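Local coordinates for nisin biosynthesis protein nisC (Lactococcus lactis subsp. lactis, PDB 2G0D) that catalyses the cyclisation steps of nisin biosynthesis, probably adding cysteine thiols to dehydrated residues at a zinc site to form the lanthionine rings, at residues Ser83-Gly87 with Leu109-Ile113; Lys120-Phe124 with Leu161-Phe165; Ser145-Leu149 with Gln397-Phe402. One frame throughout, in Å; residues are numbered along the deposited sequence.

Contact 1: Ser83-Gly87 with Leu109-Ile113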
ATOM      1  N   SER A  83       3.165  -7.955  -6.610  1.00 31.22           N
ATOM      2  CA  SER A  83       3.493  -9.242  -7.272  1.00 31.91           C
ATOM      3  C   SER A  83       4.671  -9.162  -8.229  1.00 31.45           C
ATOM      4  O   SER A  83       5.172 -10.197  -8.649  1.00 32.65           O
ATOM      5  CB  SER A  83       2.297  -9.798  -8.053  1.00 31.57           C
ATOM      6  OG  SER A  83       1.203  -9.965  -7.199  1.00 33.90           O
ATOM      7  N   GLY A  84       5.093  -7.957  -8.604  1.00 30.75           N
ATOM      8  CA  GLY A  84       6.046  -7.836  -9.695  1.00 30.17           C
ATOM      9  C   GLY A  84       7.357  -7.157  -9.373  1.00 29.63           C
ATOM     10  O   GLY A  84       7.806  -7.159  -8.226  1.00 29.35           O
ATOM     11  N   ALA A  85       7.965  -6.568 -10.402  1.00 28.78           N
ATOM     12  CA  ALA A  85       9.291  -5.955 -10.280  1.00 28.58           C
ATOM     13  C   ALA A  85       9.407  -4.817  -9.269  1.00 28.20           C
ATOM     14  O   ALA A  85      10.450  -4.690  -8.621  1.00 28.97           O
ATOM     15  CB  ALA A  85       9.821  -5.502 -11.673  1.00 28.78           C
ATOM     16  N   ALA A  86       8.373  -3.976  -9.137  1.00 28.12           N
ATOM     17  CA  ALA A  86       8.439  -2.836  -8.193  1.00 27.89           C
ATOM     18  C   ALA A  86       8.546  -3.292  -6.729  1.00 28.54           C
ATOM     19  O   ALA A  86       9.278  -2.678  -5.942  1.00 29.14           O
ATOM     20  CB  ALA A  86       7.276  -1.840  -8.395  1.00 27.46           C
ATOM     21  N   GLY A  87       7.862  -4.381  -6.370  1.00 28.75           N
ATOM     22  CA  GLY A  87       8.006  -4.953  -5.004  1.00 28.81           C
ATOM     23  C   GLY A  87       9.389  -5.542  -4.745  1.00 28.94           C
ATOM     24  O   GLY A  87       9.952  -5.387  -3.658  1.00 29.82           O
ATOM     25  N   LEU A 109      15.614  -3.878 -13.079  1.00 28.84           N
ATOM     26  CA  LEU A 109      14.229  -3.836 -12.604  1.00 28.27           C
ATOM     27  C   LEU A 109      13.531  -2.571 -13.077  1.00 27.64           C
ATOM     28  O   LEU A 109      12.431  -2.639 -13.586  1.00 27.56           O
ATOM     29  CB  LEU A 109      14.163  -4.000 -11.080  1.00 28.10           C
ATOM     30  CG  LEU A 109      14.544  -5.389 -10.568  1.00 27.82           C
ATOM     31  CD1 LEU A 109      14.853  -5.356  -9.092  1.00 28.59           C
ATOM     32  CD2 LEU A 109      13.463  -6.421 -10.891  1.00 27.63           C
ATOM     33  N   ASN A 110      14.188  -1.426 -12.927  1.00 27.85           N
ATOM     34  CA  ASN A 110      13.633  -0.122 -13.331  1.00 27.69           C
ATOM     35  C   ASN A 110      13.320  -0.006 -14.827  1.00 27.72           C
ATOM     36  O   ASN A 110      12.258   0.487 -15.223  1.00 26.91           O
ATOM     37  CB  ASN A 110      14.578   1.003 -12.899  1.00 28.14           C
ATOM     38  CG  ASN A 110      14.664   1.157 -11.378  1.00 29.14           C
ATOM     39  OD1 ASN A 110      13.820   0.646 -10.645  1.00 28.32           O
ATOM     40  ND2 ASN A 110      15.689   1.877 -10.905  1.00 29.00           N
ATOM     41  N   ARG A 111      14.259  -0.460 -15.665  1.00 28.63           N
ATOM     42  CA  ARG A 111      14.051  -0.477 -17.107  1.00 28.41           C
ATOM     43  C   ARG A 111      12.916  -1.429 -17.464  1.00 27.75           C
ATOM     44  O   ARG A 111      12.059  -1.101 -18.277  1.00 27.05           O
ATOM     45  CB  ARG A 111      15.352  -0.838 -17.866  1.00 30.48           C
ATOM     46  CG  ARG A 111      16.530   0.161 -17.661  1.00 33.45           C
ATOM     47  CD  ARG A 111      16.099   1.609 -17.209  1.00 41.20           C
ATOM     48  NE  ARG A 111      17.215   2.555 -17.272  1.00 43.32           N
ATOM     49  CZ  ARG A 111      17.320   3.568 -18.137  1.00 49.57           C
ATOM     50  NH1 ARG A 111      16.350   3.840 -19.013  1.00 51.83           N
ATOM     51  NH2 ARG A 111      18.407   4.337 -18.118  1.00 50.79           N
ATOM     52  N   TYR A 112      12.868  -2.594 -16.833  1.00 27.85           N
ATOM     53  CA  TYR A 112      11.729  -3.467 -17.065  1.00 28.73           C
ATOM     54  C   TYR A 112      10.424  -2.788 -16.635  1.00 28.66           C
ATOM     55  O   TYR A 112       9.429  -2.840 -17.360  1.00 28.38           O
ATOM     56  CB  TYR A 112      11.878  -4.873 -16.434  1.00 29.73           C
ATOM     57  CG  TYR A 112      10.551  -5.629 -16.496  1.00 32.08           C
ATOM     58  CD1 TYR A 112      10.084  -6.210 -17.692  1.00 33.14           C
ATOM     59  CD2 TYR A 112       9.728  -5.690 -15.384  1.00 32.22           C
ATOM     60  CE1 TYR A 112       8.835  -6.872 -17.730  1.00 33.73           C
ATOM     61  CE2 TYR A 112       8.504  -6.333 -15.424  1.00 32.64           C
ATOM     62  CZ  TYR A 112       8.058  -6.908 -16.574  1.00 32.66           C
ATOM     63  OH  TYR A 112       6.821  -7.531 -16.528  1.00 35.50           O
ATOM     64  N   ILE A 113      10.436  -2.138 -15.470  1.00 28.51           N
ATOM     65  CA  ILE A 113       9.241  -1.460 -14.979  1.00 28.38           C
ATOM     66  C   ILE A 113       8.741  -0.391 -15.951  1.00 28.19           C
ATOM     67  O   ILE A 113       7.542  -0.340 -16.241  1.00 28.80           O
ATOM     68  CB  ILE A 113       9.431  -0.830 -13.569  1.00 28.44           C
ATOM     69  CG1 ILE A 113       9.549  -1.920 -12.487  1.00 29.06           C
ATOM     70  CG2 ILE A 113       8.241   0.082 -13.250  1.00 28.70           C
ATOM     71  CD1 ILE A 113      10.171  -1.450 -11.141  1.00 27.08           C
TER

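Contact 2: Lys120-Phe124 with Leu161-Phe165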
ATOM      1  N   LYS A 120       1.711  -1.292 -20.779  1.00 35.87           N
ATOM      2  CA  LYS A 120       0.362  -1.354 -20.197  1.00 36.32           C
ATOM      3  C   LYS A 120      -0.549  -0.189 -20.619  1.00 36.29           C
ATOM      4  O   LYS A 120      -1.730  -0.389 -20.932  1.00 35.76           O
ATOM      5  CB  LYS A 120       0.434  -1.419 -18.677  1.00 36.55           C
ATOM      6  CG  LYS A 120      -0.856  -1.876 -18.031  1.00 38.20           C
ATOM      7  CD  LYS A 120      -1.048  -3.380 -18.206  1.00 42.17           C
ATOM      8  CE  LYS A 120      -1.945  -3.969 -17.111  1.00 44.54           C
ATOM      9  NZ  LYS A 120      -2.366  -5.363 -17.491  1.00 46.22           N
ATOM     10  N   ILE A 121      -0.002   1.023 -20.601  1.00 36.50           N
ATOM     11  CA  ILE A 121      -0.796   2.211 -20.920  1.00 36.97           C
ATOM     12  C   ILE A 121      -1.231   2.176 -22.399  1.00 37.30           C
ATOM     13  O   ILE A 121      -2.387   2.462 -22.720  1.00 36.95           O
ATOM     14  CB  ILE A 121      -0.072   3.529 -20.518  1.00 36.77           C
ATOM     15  CG1 ILE A 121       0.122   3.546 -18.996  1.00 35.77           C
ATOM     16  CG2 ILE A 121      -0.873   4.766 -21.005  1.00 36.01           C
ATOM     17  CD1 ILE A 121       0.925   4.696 -18.450  1.00 36.66           C
ATOM     18  N   GLU A 122      -0.309   1.774 -23.264  1.00 38.25           N
ATOM     19  CA  GLU A 122      -0.570   1.573 -24.709  1.00 39.40           C
ATOM     20  C   GLU A 122      -1.739   0.651 -25.074  1.00 39.34           C
ATOM     21  O   GLU A 122      -2.549   0.984 -25.947  1.00 39.54           O
ATOM     22  CB  GLU A 122       0.693   1.066 -25.403  1.00 39.61           C
ATOM     23  CG  GLU A 122       1.634   2.175 -25.844  1.00 42.40           C
ATOM     24  CD  GLU A 122       1.108   2.958 -27.045  1.00 44.57           C
ATOM     25  OE1 GLU A 122       0.019   2.617 -27.563  1.00 44.98           O
ATOM     26  OE2 GLU A 122       1.786   3.921 -27.470  1.00 46.53           O
ATOM     27  N   GLY A 123      -1.816  -0.506 -24.427  1.00 39.64           N
ATOM     28  CA  GLY A 123      -2.858  -1.499 -24.744  1.00 40.40           C
ATOM     29  C   GLY A 123      -4.067  -1.423 -23.823  1.00 40.87           C
ATOM     30  O   GLY A 123      -4.897  -2.336 -23.789  1.00 41.24           O
ATOM     31  N   PHE A 124      -4.167  -0.329 -23.077  1.00 40.71           N
ATOM     32  CA  PHE A 124      -5.270  -0.134 -22.146  1.00 40.95           C
ATOM     33  C   PHE A 124      -6.602   0.101 -22.882  1.00 41.10           C
ATOM     34  O   PHE A 124      -6.700   0.966 -23.744  1.00 40.94           O
ATOM     35  CB  PHE A 124      -4.960   1.020 -21.183  1.00 40.49           C
ATOM     36  CG  PHE A 124      -6.087   1.354 -20.251  1.00 40.06           C
ATOM     37  CD1 PHE A 124      -6.348   0.561 -19.143  1.00 38.93           C
ATOM     38  CD2 PHE A 124      -6.882   2.466 -20.478  1.00 39.99           C
ATOM     39  CE1 PHE A 124      -7.386   0.863 -18.278  1.00 37.95           C
ATOM     40  CE2 PHE A 124      -7.922   2.777 -19.611  1.00 40.22           C
ATOM     41  CZ  PHE A 124      -8.170   1.969 -18.505  1.00 39.10           C
ATOM     42  N   LEU A 161       3.683  10.444 -17.308  1.00 30.54           N
ATOM     43  CA  LEU A 161       2.828   9.554 -18.093  1.00 29.88           C
ATOM     44  C   LEU A 161       1.827   8.817 -17.206  1.00 29.34           C
ATOM     45  O   LEU A 161       0.637   8.774 -17.530  1.00 29.32           O
ATOM     46  CB  LEU A 161       3.671   8.535 -18.890  1.00 29.54           C
ATOM     47  CG  LEU A 161       2.917   7.586 -19.834  1.00 29.42           C
ATOM     48  CD1 LEU A 161       2.591   8.268 -21.185  1.00 28.54           C
ATOM     49  CD2 LEU A 161       3.733   6.299 -20.055  1.00 29.55           C
ATOM     50  N   ILE A 162       2.308   8.234 -16.107  1.00 29.69           N
ATOM     51  CA  ILE A 162       1.441   7.555 -15.108  1.00 29.81           C
ATOM     52  C   ILE A 162       0.471   8.546 -14.422  1.00 30.60           C
ATOM     53  O   ILE A 162      -0.743   8.300 -14.318  1.00 30.75           O
ATOM     54  CB  ILE A 162       2.283   6.872 -13.996  1.00 30.20           C
ATOM     55  CG1 ILE A 162       3.051   5.665 -14.544  1.00 30.82           C
ATOM     56  CG2 ILE A 162       1.426   6.455 -12.821  1.00 27.37           C
ATOM     57  CD1 ILE A 162       4.181   5.192 -13.638  1.00 28.92           C
ATOM     58  N   ILE A 163       1.016   9.665 -13.954  1.00 31.50           N
ATOM     59  CA  ILE A 163       0.215  10.713 -13.299  1.00 32.03           C
ATOM     60  C   ILE A 163      -0.927  11.195 -14.205  1.00 32.79           C
ATOM     61  O   ILE A 163      -2.085  11.270 -13.759  1.00 32.86           O
ATOM     62  CB  ILE A 163       1.105  11.884 -12.824  1.00 32.46           C
ATOM     63  CG1 ILE A 163       1.819  11.514 -11.513  1.00 30.73           C
ATOM     64  CG2 ILE A 163       0.287  13.213 -12.617  1.00 34.20           C
ATOM     65  CD1 ILE A 163       3.116  12.285 -11.317  1.00 27.83           C
ATOM     66  N   ASN A 164      -0.612  11.489 -15.469  1.00 32.57           N
ATOM     67  CA  ASN A 164      -1.638  11.934 -16.429  1.00 32.89           C
ATOM     68  C   ASN A 164      -2.673  10.849 -16.691  1.00 33.31           C
ATOM     69  O   ASN A 164      -3.872  11.130 -16.750  1.00 33.43           O
ATOM     70  CB  ASN A 164      -1.015  12.373 -17.761  1.00 32.91           C
ATOM     71  CG  ASN A 164      -0.400  13.759 -17.707  1.00 33.41           C
ATOM     72  OD1 ASN A 164      -0.498  14.468 -16.706  1.00 34.07           O
ATOM     73  ND2 ASN A 164       0.255  14.151 -18.804  1.00 34.38           N
ATOM     74  N   PHE A 165      -2.204   9.605 -16.827  1.00 33.47           N
ATOM     75  CA  PHE A 165      -3.083   8.464 -17.022  1.00 33.78           C
ATOM     76  C   PHE A 165      -4.041   8.226 -15.843  1.00 34.30           C
ATOM     77  O   PHE A 165      -5.247   8.018 -16.047  1.00 34.35           O
ATOM     78  CB  PHE A 165      -2.265   7.212 -17.319  1.00 34.35           C
ATOM     79  CG  PHE A 165      -3.083   5.956 -17.391  1.00 34.96           C
ATOM     80  CD1 PHE A 165      -3.623   5.533 -18.606  1.00 37.48           C
ATOM     81  CD2 PHE A 165      -3.313   5.193 -16.246  1.00 35.64           C
ATOM     82  CE1 PHE A 165      -4.379   4.362 -18.672  1.00 37.30           C
ATOM     83  CE2 PHE A 165      -4.072   4.028 -16.304  1.00 36.35           C
ATOM     84  CZ  PHE A 165      -4.597   3.613 -17.519  1.00 36.54           C
TER

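Contact 3: Ser145-Leu149 with Gln397-Phe402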
ATOM      1  N   SER A 145       4.313   4.595  -6.504  1.00 28.64           N
ATOM      2  CA  SER A 145       4.769   4.743  -5.104  1.00 28.62           C
ATOM      3  C   SER A 145       6.265   4.452  -5.010  1.00 28.47           C
ATOM      4  O   SER A 145       7.032   5.242  -4.434  1.00 27.83           O
ATOM      5  CB  SER A 145       4.008   3.799  -4.174  1.00 27.74           C
ATOM      6  OG  SER A 145       4.317   4.106  -2.821  1.00 30.33           O
ATOM      7  N   TYR A 146       6.660   3.305  -5.577  1.00 28.26           N
ATOM      8  CA  TYR A 146       8.063   2.926  -5.706  1.00 27.52           C
ATOM      9  C   TYR A 146       8.847   3.911  -6.582  1.00 27.96           C
ATOM     10  O   TYR A 146       9.915   4.385  -6.165  1.00 28.23           O
ATOM     11  CB  TYR A 146       8.247   1.494  -6.254  1.00 26.97           C
ATOM     12  CG  TYR A 146       9.682   1.253  -6.709  1.00 25.70           C
ATOM     13  CD1 TYR A 146      10.710   1.058  -5.780  1.00 23.62           C
ATOM     14  CD2 TYR A 146      10.012   1.256  -8.060  1.00 25.23           C
ATOM     15  CE1 TYR A 146      12.037   0.878  -6.194  1.00 23.85           C
ATOM     16  CE2 TYR A 146      11.340   1.088  -8.489  1.00 25.88           C
ATOM     17  CZ  TYR A 146      12.351   0.914  -7.551  1.00 24.91           C
ATOM     18  OH  TYR A 146      13.664   0.728  -7.972  1.00 25.38           O
ATOM     19  N   LEU A 147       8.330   4.216  -7.773  1.00 27.10           N
ATOM     20  CA  LEU A 147       9.050   5.107  -8.723  1.00 27.64           C
ATOM     21  C   LEU A 147       9.431   6.443  -8.116  1.00 27.87           C
ATOM     22  O   LEU A 147      10.541   6.908  -8.346  1.00 27.90           O
ATOM     23  CB  LEU A 147       8.284   5.301 -10.049  1.00 27.24           C
ATOM     24  CG  LEU A 147       8.156   4.034 -10.921  1.00 28.11           C
ATOM     25  CD1 LEU A 147       7.171   4.285 -12.086  1.00 26.70           C
ATOM     26  CD2 LEU A 147       9.507   3.552 -11.449  1.00 28.48           C
ATOM     27  N   LEU A 148       8.531   7.021  -7.292  1.00 27.73           N
ATOM     28  CA  LEU A 148       8.742   8.340  -6.685  1.00 27.85           C
ATOM     29  C   LEU A 148       9.884   8.429  -5.655  1.00 29.06           C
ATOM     30  O   LEU A 148      10.299   9.532  -5.263  1.00 29.21           O
ATOM     31  CB  LEU A 148       7.433   8.888  -6.095  1.00 28.11           C
ATOM     32  CG  LEU A 148       6.397   9.280  -7.161  1.00 27.83           C
ATOM     33  CD1 LEU A 148       5.030   9.434  -6.516  1.00 28.47           C
ATOM     34  CD2 LEU A 148       6.793  10.571  -7.926  1.00 25.16           C
ATOM     35  N   LEU A 149      10.414   7.281  -5.261  1.00 29.20           N
ATOM     36  CA  LEU A 149      11.632   7.210  -4.456  1.00 29.71           C
ATOM     37  C   LEU A 149      12.914   7.345  -5.287  1.00 30.43           C
ATOM     38  O   LEU A 149      13.982   7.509  -4.719  1.00 30.52           O
ATOM     39  CB  LEU A 149      11.690   5.863  -3.713  1.00 28.87           C
ATOM     40  CG  LEU A 149      10.659   5.620  -2.596  1.00 28.50           C
ATOM     41  CD1 LEU A 149      10.800   4.174  -2.130  1.00 26.70           C
ATOM     42  CD2 LEU A 149      10.852   6.632  -1.420  1.00 23.63           C
ATOM     43  N   GLN A 397       6.665   2.467   2.062  1.00 27.25           N
ATOM     44  CA  GLN A 397       6.231   2.905   0.740  1.00 27.45           C
ATOM     45  C   GLN A 397       5.149   1.999   0.191  1.00 27.56           C
ATOM     46  O   GLN A 397       4.245   2.462  -0.503  1.00 28.68           O
ATOM     47  CB  GLN A 397       7.415   2.920  -0.240  1.00 27.11           C
ATOM     48  CG  GLN A 397       7.266   3.891  -1.425  1.00 29.56           C
ATOM     49  CD  GLN A 397       7.401   5.385  -1.009  1.00 30.65           C
ATOM     50  OE1 GLN A 397       7.205   6.316  -1.828  1.00 32.44           O
ATOM     51  NE2 GLN A 397       7.730   5.607   0.241  1.00 26.10           N
ATOM     52  N   ALA A 398       5.254   0.708   0.476  1.00 27.45           N
ATOM     53  CA  ALA A 398       4.317  -0.286  -0.043  1.00 27.70           C
ATOM     54  C   ALA A 398       2.900  -0.108   0.528  1.00 27.78           C
ATOM     55  O   ALA A 398       1.928  -0.616  -0.035  1.00 27.83           O
ATOM     56  CB  ALA A 398       4.829  -1.682   0.270  1.00 27.05           C
ATOM     57  N   LEU A 399       2.808   0.594   1.657  1.00 27.71           N
ATOM     58  CA  LEU A 399       1.540   0.874   2.346  1.00 27.79           C
ATOM     59  C   LEU A 399       1.081   2.303   2.144  1.00 27.51           C
ATOM     60  O   LEU A 399       0.108   2.726   2.755  1.00 27.65           O
ATOM     61  CB  LEU A 399       1.693   0.592   3.848  1.00 27.13           C
ATOM     62  CG  LEU A 399       1.914  -0.864   4.286  1.00 29.83           C
ATOM     63  CD1 LEU A 399       2.045  -0.976   5.821  1.00 28.48           C
ATOM     64  CD2 LEU A 399       0.776  -1.740   3.815  1.00 24.89           C
ATOM     65  N   LEU A 400       1.795   3.047   1.297  1.00 28.51           N
ATOM     66  CA  LEU A 400       1.570   4.494   1.084  1.00 28.81           C
ATOM     67  C   LEU A 400       1.682   5.264   2.379  1.00 28.82           C
ATOM     68  O   LEU A 400       0.910   6.209   2.646  1.00 29.33           O
ATOM     69  CB  LEU A 400       0.205   4.804   0.414  1.00 28.68           C
ATOM     70  CG  LEU A 400      -0.233   4.049  -0.853  1.00 31.96           C
ATOM     71  CD1 LEU A 400      -1.572   4.627  -1.376  1.00 30.64           C
ATOM     72  CD2 LEU A 400       0.844   4.007  -1.966  1.00 28.95           C
ATOM     73  N   LEU A 401       2.665   4.887   3.178  1.00 28.28           N
ATOM     74  CA  LEU A 401       2.981   5.617   4.401  1.00 28.23           C
ATOM     75  C   LEU A 401       4.256   6.349   4.083  1.00 28.72           C
ATOM     76  O   LEU A 401       5.321   5.737   3.962  1.00 28.69           O
ATOM     77  CB  LEU A 401       3.144   4.661   5.580  1.00 27.99           C
ATOM     78  CG  LEU A 401       1.914   3.797   5.836  1.00 28.83           C
ATOM     79  CD1 LEU A 401       2.139   2.772   7.004  1.00 28.12           C
ATOM     80  CD2 LEU A 401       0.613   4.644   6.055  1.00 29.06           C
ATOM     81  N   PHE A 402       4.126   7.664   3.894  1.00 28.98           N
ATOM     82  CA  PHE A 402       5.172   8.479   3.285  1.00 28.93           C
ATOM     83  C   PHE A 402       5.845   9.351   4.357  1.00 28.61           C
ATOM     84  O   PHE A 402       5.384  10.469   4.643  1.00 27.44           O
ATOM     85  CB  PHE A 402       4.531   9.358   2.199  1.00 29.17           C
ATOM     86  CG  PHE A 402       3.856   8.580   1.077  1.00 29.08           C
ATOM     87  CD1 PHE A 402       4.548   7.565   0.382  1.00 29.96           C
ATOM     88  CD2 PHE A 402       2.560   8.919   0.660  1.00 27.02           C
ATOM     89  CE1 PHE A 402       3.944   6.853  -0.679  1.00 27.89           C
ATOM     90  CE2 PHE A 402       1.934   8.222  -0.388  1.00 26.99           C
ATOM     91  CZ  PHE A 402       2.648   7.202  -1.094  1.00 27.04           C
TER

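Contact 1: Ser83-Gly87 with Leu109-Ile113
The side-chain torsions of Y112 and I113 in helix 100-122 bring them onto A85 and A86. In Y112, CG lies opposite the backbone N (chi1 169°), which turns the ring edge to the methyl of A85. In I113 it is CG2 that takes that position, while CG1 sits beside N and the chain then runs on extended (chi2 162°), carrying CD1 past A85 to its neighbour. The methyl of A85 is thus met by three side chains. I113 CG1 comes to 3.7 Å from A85 CB, L109 CD2 closes in at 3.8 Å from the same A85 CB, and the tyrosine presents its ring edge, with Y112 CD2 3.7 Å from A85 CB and the methyl near the ring plane. In this alpha toroid a helix of the inner layer, here 85-92, packs against a longer outer one, 100-122, and the 5.9 Å between A85 CA and L109 CA is consistent with the small side chain of A85. G84 occupies the N-cap position, and its carbonyl receives a weak bond from G87 N. Further along, I113 CD1 lies against the backbone of A86, 3.7 Å from A86 CA, and 4.0 Å from A86 CB. I113 also touches I143, Y146 and L147 of helix 140-147, and L109 leans on I88 and A89.

Contact 2: Lys120-Phe124 with Leu161-Phe165
I121, in the last turn of helix 100-122, and F124, just past its end, meet L161 and F165 of helix 156-168 through aromatic and aliphatic contacts, without a hydrogen bond between the segments. The aromatic part is a T-shaped pair in which F165 supplies the edge and F124 the face. The ring centroids are 4.9 Å apart and the planes stand at 83°, with F165 CZ over the middle of the F124 ring. Contact is spread over several ring carbons, the shortest approach being 3.6 Å from F165 CE1 to F124 CD2. Both phenylalanines hold CG opposite the backbone N (chi1 176° for F124 and 174° for F165), and each ring is thereby directed across the gap.

The aliphatic part is shared out among the branches of I121. Its CG1 branch lies over one face of the F165 ring, displaced toward the rim, and the CG2 methyl is 3.7 Å from F165 CD1 as the two side chains run alongside in opposite senses. Its far end, CD1, meets L161 tip to tip, 3.6 Å from L161 CD2. F165 therefore has I121 on a face while its edge rests on the face of F124.

Backbone geometry places F124 for this role. The helix gives way at G123, and a weak bond from F124 N to I121 O keeps the turn close to the last helical residues.

The contact joins outer helix 100-122 to helix 156-168 near the surface of the toroid. Helix 140-147 packs against both, its L140 touching I121 and F165, while L144 and L147 receive I162; the F124 side chain also touches I129 and L169 in loops and D133 of the short helix 131-134.

Contact 3: Ser145-Leu149 with Gln397-Phe402
The last part of a 3-10 segment near the C-terminus, Q397-L399, and the loop after it fold back onto S145 of inner-layer helix 140-147 and L149 of the segment that follows, deep inside the alpha toroid. A hydrogen bond runs from S145 OG to Q397 O, 2.8 Å. With OG opposite the backbone N (chi1 -171°), the hydroxyl is held out toward the turn. It approaches the carbonyl at a C=O...OG angle of 131° and from above the carbonyl plane. L400 N, 3.1 Å from Q397 O, reaches that oxygen from the other face, so two donors grip one buried acceptor and tie the turn both to itself and to the helix.

Apolar atoms close round the same hydroxyl. L400 CD2 is 3.6 Å from S145 OG, and the F402 ring turns its edge to it, with F402 CE1 3.5 Å from S145 OG. In Q397, CG is anti to the backbone N (chi1 -155°) and lies beside the serine, 3.3 Å from S145 OG; it also meets L149, which comes from the opposite direction, with L149 CD1 3.6 Å from Q397 CG.

Around this core the loop is gripped by other helices. F402 stacks on Y217 of helix 208-221, and Y290 OH of helix 281-294 bonds both L400 O and F402 N. W277, next in sequence to the zinc ligand C278, donates to L399 O, and the L400 side chain lies about 13 Å from the zinc ion. L90 of helix 85-92 packs on L149 and Q397, while L401 is received by helix 327-341.

Overall arrangement
Contacts 1 and 3 are buried and contact 2 lies near the surface, yet contacts 1 and 2 are both apolar across their segments; contact 3 alone of the three has a hydrogen bond there. Contact 1 has alanines where an inner helix lies close to an outer one; contact 2 fills a wider gap between helices with aromatic and branched side chains; contact 3, nearest the chain centre, holds a loop 248 residues distant in sequence. Helix 100-122 serves both contacts 1 and 2, whose centres are 16 Å apart. Helix 140-147 ties the set together: Y146 probably hydrogen-bonds N110 of contact 1, and L147 packs against both I113 of contact 1 and I162 of contact 2.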